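Side-chain contacts in N-alpha-acetyltransferase 35, NatC auxiliary subunit (Saccharomyces cerevisiae, PDB 6YGA), which serves as an auxiliary subunit of the NatC N-terminal acetyltransferase, the complex with MAK3 and MAK31 that acetylates the N-terminal methionine of the L-A virus Gag protein: residues B[110-115]-B[276-281]; B[227-232]-B[247-252]. One frame throughout, in Å; residues are numbered along the deposited sequence.

Interaction 1: residues B[110-115]-B[276-281]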
ATOM      1  N   LEU B 110      10.841  -6.636  10.306  1.00 51.25           N
ATOM      2  CA  LEU B 110      12.186  -6.526  10.858  1.00 51.62           C
ATOM      3  C   LEU B 110      12.471  -7.552  11.952  1.00 53.88           C
ATOM      4  O   LEU B 110      13.593  -8.089  11.970  1.00 53.17           O
ATOM      5  CB  LEU B 110      12.407  -5.092  11.360  1.00 52.23           C
ATOM      6  CG  LEU B 110      13.801  -4.691  11.841  1.00 55.69           C
ATOM      7  CD1 LEU B 110      14.837  -4.904  10.750  1.00 57.36           C
ATOM      8  CD2 LEU B 110      13.799  -3.242  12.302  1.00 55.47           C
ATOM      9  N   PRO B 111      11.549  -7.875  12.870  1.00 54.60           N
ATOM     10  CA  PRO B 111      11.871  -8.913  13.864  1.00 56.84           C
ATOM     11  C   PRO B 111      12.173 -10.279  13.267  1.00 56.56           C
ATOM     12  O   PRO B 111      12.916 -11.054  13.881  1.00 55.34           O
ATOM     13  CB  PRO B 111      10.616  -8.951  14.747  1.00 58.57           C
ATOM     14  CG  PRO B 111      10.031  -7.603  14.624  1.00 57.13           C
ATOM     15  CD  PRO B 111      10.277  -7.201  13.200  1.00 55.32           C
ATOM     16  N   THR B 112      11.629 -10.608  12.095  1.00 54.66           N
ATOM     17  CA  THR B 112      11.849 -11.922  11.501  1.00 54.40           C
ATOM     18  C   THR B 112      12.998 -11.947  10.503  1.00 52.48           C
ATOM     19  O   THR B 112      13.295 -13.014   9.953  1.00 53.58           O
ATOM     20  CB  THR B 112      10.575 -12.424  10.809  1.00 56.31           C
ATOM     21  OG1 THR B 112      10.181 -11.496   9.791  1.00 55.16           O
ATOM     22  CG2 THR B 112       9.443 -12.589  11.815  1.00 56.19           C
ATOM     23  N   THR B 113      13.644 -10.808  10.248  1.00 50.03           N
ATOM     24  CA  THR B 113      14.752 -10.754   9.300  1.00 50.51           C
ATOM     25  C   THR B 113      16.046 -10.333   9.987  1.00 53.22           C
ATOM     26  O   THR B 113      16.786 -11.183  10.493  1.00 57.13           O
ATOM     27  CB  THR B 113      14.428  -9.806   8.137  1.00 47.25           C
ATOM     28  OG1 THR B 113      14.159  -8.490   8.636  1.00 48.41           O
ATOM     29  CG2 THR B 113      13.215 -10.304   7.364  1.00 43.92           C
ATOM     30  N   VAL B 114      16.325  -9.027  10.023  1.00 51.23           N
ATOM     31  CA  VAL B 114      17.597  -8.553  10.570  1.00 53.60           C
ATOM     32  C   VAL B 114      17.704  -8.866  12.059  1.00 55.34           C
ATOM     33  O   VAL B 114      18.775  -9.247  12.550  1.00 57.96           O
ATOM     34  CB  VAL B 114      17.764  -7.048  10.291  1.00 51.40           C
ATOM     35  CG1 VAL B 114      19.048  -6.518  10.916  1.00 48.17           C
ATOM     36  CG2 VAL B 114      17.752  -6.787   8.792  1.00 52.00           C
ATOM     37  N   LEU B 115      16.604  -8.721  12.798  1.00 56.55           N
ATOM     38  CA  LEU B 115      16.625  -8.928  14.241  1.00 59.78           C
ATOM     39  C   LEU B 115      16.550 -10.395  14.645  1.00 60.25           C
ATOM     40  O   LEU B 115      16.777 -10.701  15.818  1.00 61.03           O
ATOM     41  CB  LEU B 115      15.480  -8.154  14.902  1.00 60.94           C
ATOM     42  CG  LEU B 115      15.582  -6.630  14.850  1.00 61.35           C
ATOM     43  CD1 LEU B 115      14.465  -5.998  15.665  1.00 63.19           C
ATOM     44  CD2 LEU B 115      16.943  -6.169  15.345  1.00 62.12           C
ATOM     45  N   TYR B 276      13.931 -16.537  18.766  1.00 72.08           N
ATOM     46  CA  TYR B 276      14.243 -16.393  20.186  1.00 72.65           C
ATOM     47  C   TYR B 276      13.964 -14.979  20.680  1.00 69.81           C
ATOM     48  O   TYR B 276      13.460 -14.789  21.793  1.00 70.68           O
ATOM     49  CB  TYR B 276      15.708 -16.770  20.427  1.00 75.45           C
ATOM     50  CG  TYR B 276      16.211 -16.583  21.845  1.00 79.45           C
ATOM     51  CD1 TYR B 276      16.758 -15.374  22.257  1.00 79.84           C
ATOM     52  CD2 TYR B 276      16.164 -17.625  22.764  1.00 83.90           C
ATOM     53  CE1 TYR B 276      17.226 -15.201  23.549  1.00 83.94           C
ATOM     54  CE2 TYR B 276      16.633 -17.462  24.058  1.00 88.42           C
ATOM     55  CZ  TYR B 276      17.161 -16.246  24.444  1.00 88.90           C
ATOM     56  OH  TYR B 276      17.627 -16.078  25.728  1.00 93.40           O
ATOM     57  N   ILE B 277      14.285 -13.972  19.864  1.00 66.85           N
ATOM     58  CA  ILE B 277      14.139 -12.591  20.307  1.00 66.58           C
ATOM     59  C   ILE B 277      12.672 -12.226  20.491  1.00 67.19           C
ATOM     60  O   ILE B 277      12.336 -11.385  21.334  1.00 69.10           O
ATOM     61  CB  ILE B 277      14.839 -11.640  19.320  1.00 64.30           C
ATOM     62  CG1 ILE B 277      14.911 -10.229  19.906  1.00 65.04           C
ATOM     63  CG2 ILE B 277      14.119 -11.627  17.976  1.00 60.57           C
ATOM     64  CD1 ILE B 277      15.492  -9.215  18.956  1.00 63.45           C
ATOM     65  N   GLN B 278      11.773 -12.843  19.722  1.00 65.18           N
ATOM     66  CA  GLN B 278      10.352 -12.586  19.919  1.00 63.55           C
ATOM     67  C   GLN B 278       9.871 -13.122  21.258  1.00 66.30           C
ATOM     68  O   GLN B 278       8.902 -12.606  21.820  1.00 65.37           O
ATOM     69  CB  GLN B 278       9.532 -13.209  18.789  1.00 58.64           C
ATOM     70  CG  GLN B 278       9.941 -12.772  17.394  1.00 54.26           C
ATOM     71  CD  GLN B 278       9.052 -13.365  16.309  1.00 54.08           C
ATOM     72  OE1 GLN B 278       7.825 -13.363  16.423  1.00 53.42           O
ATOM     73  NE2 GLN B 278       9.670 -13.877  15.252  1.00 54.10           N
ATOM     74  N   LYS B 279      10.529 -14.151  21.786  1.00 69.59           N
ATOM     75  CA  LYS B 279      10.014 -14.808  22.980  1.00 71.95           C
ATOM     76  C   LYS B 279      10.524 -14.161  24.261  1.00 72.03           C
ATOM     77  O   LYS B 279       9.797 -14.128  25.260  1.00 73.03           O
ATOM     78  CB  LYS B 279      10.375 -16.298  22.944  1.00 73.56           C
ATOM     79  CG  LYS B 279      10.008 -17.080  24.191  1.00 75.53           C
ATOM     80  CD  LYS B 279      10.199 -18.575  23.968  1.00 76.94           C
ATOM     81  CE  LYS B 279       9.760 -19.377  25.182  1.00 82.86           C
ATOM     82  NZ  LYS B 279       9.561 -20.821  24.870  1.00 86.42           N
ATOM     83  N   HIS B 280      11.742 -13.626  24.251  1.00 72.44           N
ATOM     84  CA  HIS B 280      12.374 -13.133  25.468  1.00 76.30           C
ATOM     85  C   HIS B 280      12.511 -11.619  25.526  1.00 73.91           C
ATOM     86  O   HIS B 280      12.384 -11.037  26.607  1.00 73.53           O
ATOM     87  CB  HIS B 280      13.748 -13.787  25.631  1.00 80.54           C
ATOM     88  CG  HIS B 280      13.681 -15.254  25.923  1.00 84.34           C
ATOM     89  ND1 HIS B 280      13.743 -16.217  24.938  1.00 83.94           N
ATOM     90  CD2 HIS B 280      13.544 -15.920  27.093  1.00 87.31           C
ATOM     91  CE1 HIS B 280      13.657 -17.414  25.492  1.00 86.04           C
ATOM     92  NE2 HIS B 280      13.535 -17.261  26.797  1.00 88.80           N
ATOM     93  N   ARG B 281      12.764 -10.957  24.400  1.00 72.64           N
ATOM     94  CA  ARG B 281      12.743  -9.501  24.383  1.00 71.07           C
ATOM     95  C   ARG B 281      11.303  -9.009  24.471  1.00 69.81           C
ATOM     96  O   ARG B 281      10.361  -9.707  24.082  1.00 68.35           O
ATOM     97  CB  ARG B 281      13.435  -8.974  23.121  1.00 69.99           C
ATOM     98  CG  ARG B 281      13.278  -7.479  22.864  1.00 73.34           C
ATOM     99  CD  ARG B 281      14.384  -6.940  21.974  1.00 73.80           C
ATOM    100  NE  ARG B 281      15.523  -6.470  22.758  1.00 76.70           N
ATOM    101  CZ  ARG B 281      15.715  -5.202  23.104  1.00 74.16           C
ATOM    102  NH1 ARG B 281      14.850  -4.270  22.729  1.00 70.00           N
ATOM    103  NH2 ARG B 281      16.779  -4.861  23.821  1.00 76.55           N
TER
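The loop between helix 85-104 and helix 118-129 packs here against the short helix 276-280, with Ile-277 reaching across to Leu-115 and Gln-278 to Thr-112. A type I beta turn, Leu-110 to Thr-113, shapes the first partner. Its closing bond runs from Thr-113 N to Leu-110 O, and Leu-110 O also accepts Leu-115 N. Ile-277 makes the largest share of the contact, through both branches: CG2 lies 3.5 Å from Leu-115 O, and CD1 rests 3.7 Å from the same oxygen. The delta carbon also meets Leu-115 CB at 4.2 Å. With CG1 anti to the backbone N (chi1 -170°) and the chain extended to its end (chi2 -176°), the longer branch of Ile-277 brings CD1 to Leu-115, while CG2 stays at the same carbonyl oxygen. Pro-111 takes part more loosely, its backbone O 4.3 Å from Ile-277 CG2. Beside this aliphatic contact on a backbone carbonyl, Thr-112 CG2 meets Gln-278 NE2 at 3.7 Å, the two side chains slanting across one another. This is a methyl against an amide nitrogen; the polar ends bond to other residues, Thr-112 OG1 to Thr-109 OG1 and Gln-278 OE1 to Arg-288 N. No hydrogen bond joins the two segments, and all five touching residues are buried. Around them, helix 118-129 borders the contact through Leu-124 on Leu-115 and Glu-121 on Ile-277, while Leu-110 and Val-114 lean on Trp-103 of helix 85-104. Just after the C-terminal end of helix 276-280, Arg-281 O accepts a bond from Arg-51 of the N-alpha-acetyltransferase 38 chain.

Interaction 2: residues B[227-232]-B[247-252]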
ATOM      1  N   ILE B 227      28.391  -5.016   1.848  1.00 56.70           N
ATOM      2  CA  ILE B 227      27.986  -4.286   3.045  1.00 57.24           C
ATOM      3  C   ILE B 227      28.532  -2.862   3.016  1.00 59.42           C
ATOM      4  O   ILE B 227      27.838  -1.910   3.392  1.00 58.81           O
ATOM      5  CB  ILE B 227      28.431  -5.048   4.308  1.00 56.50           C
ATOM      6  CG1 ILE B 227      27.741  -6.416   4.365  1.00 56.50           C
ATOM      7  CG2 ILE B 227      28.120  -4.248   5.566  1.00 54.98           C
ATOM      8  CD1 ILE B 227      28.080  -7.234   5.594  1.00 57.94           C
ATOM      9  N   ILE B 228      29.774  -2.693   2.550  1.00 61.33           N
ATOM     10  CA  ILE B 228      30.352  -1.356   2.416  1.00 59.68           C
ATOM     11  C   ILE B 228      29.505  -0.498   1.483  1.00 58.10           C
ATOM     12  O   ILE B 228      29.259   0.684   1.752  1.00 55.27           O
ATOM     13  CB  ILE B 228      31.811  -1.452   1.931  1.00 59.47           C
ATOM     14  CG1 ILE B 228      32.700  -2.023   3.038  1.00 61.12           C
ATOM     15  CG2 ILE B 228      32.319  -0.094   1.463  1.00 58.10           C
ATOM     16  CD1 ILE B 228      34.161  -2.129   2.665  1.00 62.12           C
ATOM     17  N   CYS B 229      29.036  -1.081   0.378  1.00 58.65           N
ATOM     18  CA  CYS B 229      28.202  -0.331  -0.557  1.00 59.83           C
ATOM     19  C   CYS B 229      26.876   0.069   0.078  1.00 59.61           C
ATOM     20  O   CYS B 229      26.381   1.178  -0.155  1.00 61.02           O
ATOM     21  CB  CYS B 229      27.964  -1.153  -1.820  1.00 60.35           C
ATOM     22  SG  CYS B 229      29.462  -1.525  -2.759  1.00 63.45           S
ATOM     23  N   LEU B 230      26.281  -0.818   0.880  1.00 59.86           N
ATOM     24  CA  LEU B 230      25.012  -0.488   1.523  1.00 57.54           C
ATOM     25  C   LEU B 230      25.188   0.632   2.540  1.00 56.80           C
ATOM     26  O   LEU B 230      24.290   1.462   2.720  1.00 55.00           O
ATOM     27  CB  LEU B 230      24.414  -1.730   2.190  1.00 57.63           C
ATOM     28  CG  LEU B 230      24.036  -2.898   1.273  1.00 58.67           C
ATOM     29  CD1 LEU B 230      23.753  -4.161   2.080  1.00 59.85           C
ATOM     30  CD2 LEU B 230      22.840  -2.532   0.412  1.00 55.85           C
ATOM     31  N   VAL B 231      26.339   0.665   3.220  1.00 55.53           N
ATOM     32  CA  VAL B 231      26.618   1.740   4.164  1.00 56.06           C
ATOM     33  C   VAL B 231      26.770   3.072   3.438  1.00 55.91           C
ATOM     34  O   VAL B 231      26.461   4.133   3.993  1.00 56.31           O
ATOM     35  CB  VAL B 231      27.870   1.391   4.992  1.00 57.82           C
ATOM     36  CG1 VAL B 231      28.246   2.541   5.911  1.00 59.03           C
ATOM     37  CG2 VAL B 231      27.629   0.123   5.795  1.00 55.41           C
ATOM     38  N   HIS B 232      27.213   3.040   2.185  1.00 57.49           N
ATOM     39  CA  HIS B 232      27.409   4.254   1.405  1.00 60.24           C
ATOM     40  C   HIS B 232      26.120   4.809   0.816  1.00 57.98           C
ATOM     41  O   HIS B 232      26.175   5.827   0.118  1.00 58.34           O
ATOM     42  CB  HIS B 232      28.405   3.997   0.277  1.00 63.76           C
ATOM     43  CG  HIS B 232      29.834   4.189   0.678  1.00 68.43           C
ATOM     44  ND1 HIS B 232      30.410   5.434   0.799  1.00 70.33           N
ATOM     45  CD2 HIS B 232      30.803   3.293   0.980  1.00 70.52           C
ATOM     46  CE1 HIS B 232      31.673   5.299   1.161  1.00 72.35           C
ATOM     47  NE2 HIS B 232      31.938   4.010   1.277  1.00 72.42           N
ATOM     48  N   LEU B 247      27.329   2.080  -6.209  1.00 56.39           N
ATOM     49  CA  LEU B 247      26.170   1.382  -6.753  1.00 55.89           C
ATOM     50  C   LEU B 247      26.583   0.391  -7.832  1.00 59.92           C
ATOM     51  O   LEU B 247      26.008  -0.699  -7.932  1.00 60.57           O
ATOM     52  CB  LEU B 247      25.158   2.383  -7.304  1.00 51.97           C
ATOM     53  CG  LEU B 247      24.474   3.236  -6.237  1.00 49.65           C
ATOM     54  CD1 LEU B 247      23.709   4.388  -6.867  1.00 51.12           C
ATOM     55  CD2 LEU B 247      23.553   2.373  -5.389  1.00 46.97           C
ATOM     56  N   ASP B 248      27.572   0.754  -8.654  1.00 63.42           N
ATOM     57  CA  ASP B 248      28.067  -0.183  -9.660  1.00 67.07           C
ATOM     58  C   ASP B 248      28.812  -1.342  -9.007  1.00 68.44           C
ATOM     59  O   ASP B 248      28.676  -2.492  -9.439  1.00 69.12           O
ATOM     60  CB  ASP B 248      28.970   0.536 -10.667  1.00 71.17           C
ATOM     61  CG  ASP B 248      28.203   1.480 -11.590  1.00 74.21           C
ATOM     62  OD1 ASP B 248      27.011   1.226 -11.870  1.00 74.27           O
ATOM     63  OD2 ASP B 248      28.805   2.474 -12.050  1.00 76.02           O
ATOM     64  N   GLU B 249      29.603  -1.062  -7.966  1.00 69.86           N
ATOM     65  CA  GLU B 249      30.283  -2.137  -7.246  1.00 72.84           C
ATOM     66  C   GLU B 249      29.281  -3.087  -6.606  1.00 70.07           C
ATOM     67  O   GLU B 249      29.505  -4.303  -6.565  1.00 71.63           O
ATOM     68  CB  GLU B 249      31.213  -1.558  -6.179  1.00 76.78           C
ATOM     69  CG  GLU B 249      32.320  -0.677  -6.719  1.00 83.43           C
ATOM     70  CD  GLU B 249      33.136  -0.041  -5.614  1.00 87.71           C
ATOM     71  OE1 GLU B 249      33.230  -0.642  -4.523  1.00 89.00           O
ATOM     72  OE2 GLU B 249      33.674   1.064  -5.834  1.00 89.97           O
ATOM     73  N   LEU B 250      28.171  -2.550  -6.097  1.00 65.42           N
ATOM     74  CA  LEU B 250      27.143  -3.398  -5.503  1.00 62.21           C
ATOM     75  C   LEU B 250      26.565  -4.359  -6.533  1.00 60.90           C
ATOM     76  O   LEU B 250      26.275  -5.519  -6.216  1.00 61.97           O
ATOM     77  CB  LEU B 250      26.043  -2.531  -4.893  1.00 61.09           C
ATOM     78  CG  LEU B 250      24.828  -3.256  -4.311  1.00 60.05           C
ATOM     79  CD1 LEU B 250      25.252  -4.233  -3.226  1.00 60.57           C
ATOM     80  CD2 LEU B 250      23.818  -2.254  -3.772  1.00 56.93           C
ATOM     81  N   ILE B 251      26.402  -3.897  -7.773  1.00 60.35           N
ATOM     82  CA  ILE B 251      25.878  -4.754  -8.832  1.00 61.58           C
ATOM     83  C   ILE B 251      26.897  -5.827  -9.204  1.00 67.40           C
ATOM     84  O   ILE B 251      26.556  -7.007  -9.340  1.00 71.78           O
ATOM     85  CB  ILE B 251      25.476  -3.906 -10.053  1.00 58.29           C
ATOM     86  CG1 ILE B 251      24.280  -3.014  -9.715  1.00 55.95           C
ATOM     87  CG2 ILE B 251      25.166  -4.793 -11.248  1.00 56.66           C
ATOM     88  CD1 ILE B 251      23.984  -1.950 -10.758  1.00 53.80           C
ATOM     89  N   GLU B 252      28.162  -5.431  -9.374  1.00 68.74           N
ATOM     90  CA  GLU B 252      29.198  -6.386  -9.759  1.00 73.40           C
ATOM     91  C   GLU B 252      29.348  -7.484  -8.715  1.00 71.05           C
ATOM     92  O   GLU B 252      29.402  -8.674  -9.050  1.00 72.92           O
ATOM     93  CB  GLU B 252      30.529  -5.663  -9.963  1.00 80.80           C
ATOM     94  CG  GLU B 252      30.500  -4.594 -11.039  1.00 87.36           C
ATOM     95  CD  GLU B 252      31.704  -3.675 -10.972  1.00 92.93           C
ATOM     96  OE1 GLU B 252      32.520  -3.836 -10.040  1.00 96.05           O
ATOM     97  OE2 GLU B 252      31.830  -2.792 -11.846  1.00 94.71           O
TER
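Two helices of an alpha-helical bundle, 215-231 and 245-260, pack side by side as a nearly antiparallel helical hairpin, linked through the short helix 235-238, with Cys-229 set against Leu-250 and Glu-249. The short segments compared run at 149° to one another, and their axes approach to 9.0 Å. Cys-229 and Leu-250 are the closest backbone neighbours, CA to CA 5.9 Å, and both point their CB atoms at the opposite helix. Cys-229 CB comes against Leu-250 CB at 3.9 Å; consistent with the short distance between the backbones, the Cys-229 side chain is small. The sulfur of Cys-229, anti to its own carbonyl carbon (chi1 -63°), points across helix 245-260, which places it beside Leu-250 N and Glu-249 CB. It rests 3.7 Å from Leu-250 N, and Glu-249 CB borders it at 3.8 Å. These are van der Waals contacts: no hydrogen bond crosses between the segments. Glu-249 takes part at the margin through its beta carbon. Cys-229, Leu-230 and Leu-250 are buried, making the middle of the interface apolar. Other helices pack on parts of the pair. Leu-230 also packs on Phe-300 of helix 298-311 and on Leu-97 of helix 85-104, whereas Asp-248, on the side of its helix facing away from the first segment, forms a salt bridge with Lys-308 of helix 298-311. Near the end of helix 215-231, His-232 stacks its ring on that of His-246. Leu-230 starts out to one side of the interface, but its branched end swings back to it, bringing CD2 to 4.3 Å from Leu-250 CD2.

In the fold
From the N terminus, the chain passes through helix 85-104 and enters the loop segment 110-115, the first half of interaction 1. It then runs through helices 118-129, 142-167 and 193-209 to helix 215-231, where interaction 2 begins. Only 14 residues separate the two segments of interaction 2, so it closes a short local loop through helix 235-238. Helix 276-280 follows helix 245-260 in the helix order and completes interaction 1, enclosing interaction 2 within a loop of 160 residues. The centres lie 27 Å apart, the nearest atoms about 9 Å. Helix 85-104 borders both, touching Val-114 near interaction 1 and Leu-230 in interaction 2.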